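Local coordinates for peroxiredoxin 5 (Alvinella pompejana, PDB 2XHF), which probably reduces hydrogen peroxide and organic hydroperoxides, as expected of a thiol-dependent antioxidant enzyme of the peroxiredoxin family, at residues A[45-50]-A[134-139]. Numbering follows the deposited sequence.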
loop_
_atom_site.group_PDB
_atom_site.type_symbol
_atom_site.label_atom_id
_atom_site.label_comp_id
_atom_site.label_asym_id
_atom_site.label_seq_id
_atom_site.Cartn_x
_atom_site.Cartn_y
_atom_site.Cartn_z
ATOM N N GLY A 45 -2.392 -16.739 20.939
ATOM C CA GLY A 45 -1.987 -16.519 19.575
ATOM C C GLY A 45 -0.719 -15.722 19.489
ATOM O O GLY A 45 -0.082 -15.397 20.503
ATOM N N ILE A 46 -0.341 -15.437 18.249
ATOM C CA ILE A 46 0.872 -14.720 17.913
ATOM C C ILE A 46 0.488 -13.465 17.150
ATOM O O ILE A 46 -0.365 -13.506 16.268
ATOM C CB ILE A 46 1.784 -15.575 17.017
ATOM C CG1 ILE A 46 2.262 -16.815 17.758
ATOM C CG2 ILE A 46 2.987 -14.742 16.553
ATOM C CD1 ILE A 46 2.667 -17.958 16.834
ATOM N N LEU A 47 1.095 -12.346 17.519
ATOM C CA LEU A 47 0.962 -11.092 16.790
ATOM C C LEU A 47 2.346 -10.591 16.424
ATOM O O LEU A 47 3.189 -10.385 17.306
ATOM C CB LEU A 47 0.257 -10.031 17.648
ATOM C CG LEU A 47 0.076 -8.655 16.974
ATOM C CD1 LEU A 47 -0.863 -8.736 15.752
ATOM C CD2 LEU A 47 -0.454 -7.625 17.974
ATOM N N PHE A 48 2.599 -10.411 15.131
ATOM C CA PHE A 48 3.878 -9.867 14.705
ATOM C C PHE A 48 3.654 -8.795 13.660
ATOM O O PHE A 48 2.618 -8.770 12.974
ATOM C CB PHE A 48 4.844 -10.957 14.184
ATOM C CG PHE A 48 4.460 -11.540 12.842
ATOM C CD1 PHE A 48 3.539 -12.566 12.756
ATOM C CD2 PHE A 48 5.036 -11.067 11.674
ATOM C CE1 PHE A 48 3.186 -13.099 11.538
ATOM C CE2 PHE A 48 4.693 -11.612 10.463
ATOM C CZ PHE A 48 3.768 -12.619 10.393
ATOM N N SER A 49 4.610 -7.875 13.574
ATOM C CA SER A 49 4.503 -6.758 12.646
ATOM C C SER A 49 5.476 -6.831 11.475
ATOM O O SER A 49 6.537 -7.454 11.561
ATOM C CB SER A 49 4.717 -5.459 13.400
ATOM O OG SER A 49 6.034 -5.442 13.941
ATOM N N VAL A 50 5.110 -6.142 10.401
ATOM C CA VAL A 50 6.042 -5.821 9.334
ATOM C C VAL A 50 5.984 -4.323 9.078
ATOM O O VAL A 50 5.007 -3.673 9.417
ATOM C CB VAL A 50 5.748 -6.601 8.037
ATOM C CG1 VAL A 50 5.944 -8.086 8.256
ATOM C CG2 VAL A 50 4.354 -6.263 7.473
ATOM N N ARG A 134 7.775 -0.484 13.848
ATOM C CA ARG A 134 8.956 -1.294 14.071
ATOM C C ARG A 134 8.538 -2.742 14.123
ATOM O O ARG A 134 7.367 -3.036 14.359
ATOM C CB ARG A 134 9.607 -0.950 15.412
ATOM C CG ARG A 134 10.094 0.477 15.512
ATOM C CD ARG A 134 10.864 0.740 16.798
ATOM N NE ARG A 134 10.948 2.174 17.054
ATOM C CZ ARG A 134 11.864 2.992 16.539
ATOM N NH1 ARG A 134 12.817 2.531 15.732
ATOM N NH2 ARG A 134 11.827 4.283 16.840
ATOM N N ARG A 135 9.498 -3.643 13.946
ATOM C CA ARG A 135 9.240 -5.068 13.969
ATOM C C ARG A 135 9.240 -5.615 15.393
ATOM O O ARG A 135 10.173 -5.360 16.178
ATOM C CB ARG A 135 10.273 -5.817 13.120
ATOM C CG ARG A 135 10.210 -5.504 11.633
ATOM C CD ARG A 135 11.113 -6.423 10.846
ATOM N NE ARG A 135 12.483 -5.930 10.836
ATOM C CZ ARG A 135 12.995 -5.146 9.888
ATOM N NH1 ARG A 135 12.258 -4.764 8.853
ATOM N NH2 ARG A 135 14.257 -4.744 9.971
ATOM N N TYR A 136 8.182 -6.350 15.720
ATOM C CA TYR A 136 8.093 -7.099 16.964
ATOM C C TYR A 136 7.335 -8.403 16.731
ATOM O O TYR A 136 6.682 -8.604 15.705
ATOM C CB TYR A 136 7.410 -6.279 18.065
ATOM C CG TYR A 136 6.031 -5.805 17.676
ATOM C CD1 TYR A 136 4.947 -6.657 17.750
ATOM C CD2 TYR A 136 5.820 -4.517 17.204
ATOM C CE1 TYR A 136 3.685 -6.244 17.375
ATOM C CE2 TYR A 136 4.552 -4.097 16.817
ATOM C CZ TYR A 136 3.496 -4.966 16.915
ATOM O OH TYR A 136 2.246 -4.553 16.540
ATOM N N ALA A 137 7.415 -9.299 17.699
ATOM C CA ALA A 137 6.593 -10.508 17.721
ATOM C C ALA A 137 6.208 -10.759 19.174
ATOM O O ALA A 137 7.065 -10.742 20.056
ATOM C CB ALA A 137 7.336 -11.694 17.147
ATOM N N MET A 138 4.922 -10.992 19.419
ATOM C CA MET A 138 4.429 -11.188 20.762
ATOM C C MET A 138 3.561 -12.407 20.837
ATOM O O MET A 138 2.838 -12.733 19.891
ATOM C CB MET A 138 3.606 -9.972 21.187
ATOM C CG MET A 138 4.454 -8.701 21.296
ATOM S SD MET A 138 3.523 -7.261 21.841
ATOM C CE MET A 138 1.957 -7.709 21.154
ATOM N N LEU A 139 3.624 -13.064 21.987
ATOM C CA LEU A 139 2.675 -14.100 22.327
ATOM C C LEU A 139 1.554 -13.446 23.126
ATOM O O LEU A 139 1.805 -12.679 24.059
ATOM C CB LEU A 139 3.346 -15.172 23.168
ATOM C CG LEU A 139 4.508 -15.908 22.527
ATOM C CD1 LEU A 139 4.950 -17.047 23.465
ATOM C CD2 LEU A 139 4.148 -16.442 21.173
HETATM O O HOH W 1 8.085 -8.972 13.254
#
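Ser49 meets Tyr136 twice, through its CB and through its hydroxyl, which adds to the backbone pairing. The Ser49 CB lies over the Tyr136 ring, 3.9 Å from its centroid and 20° off the normal, a CH-pi contact. From there chi1 of 63° sets OG between the backbone N and carbonyl carbon, above the rim of the same face, Ser49 OG 3.4 Å from Tyr136 CD2. The hydroxyl donates to a lone pair of Arg134 O (Ser49 OG to O 2.8 Å) and accepts from Tyr136 N, so one oxygen ties down two successive peptide groups of 134-136. Ser49 N in turn binds Tyr136 O, and a water donates to Ser49 O and Tyr136 O.

Strands 44-49 and 136-141 pair antiparallel mid-sheet in the thioredoxin-like fold, with 79-84 on the other side of 44-49. Leu47 and Met138 form a hydrogen-bonded pair, Leu47 N reaching Met138 O at 3.0 Å. Their side chains run side by side, CD2 of Leu47 4.0 Å from CE of Met138, on the face where Phe114 of helix 113-118 meets Leu47 and Tyr136. An alanine in place of Tyr136 would probably leave a gap between Ser49 CB and that helix. On the other face, Ile46 CG1 meets Leu139 CD2 at 3.9 Å where Cys159 of helix 156-165 packs on both, while Phe48 touches Ala137 through CB and stacks its ring on Tyr65.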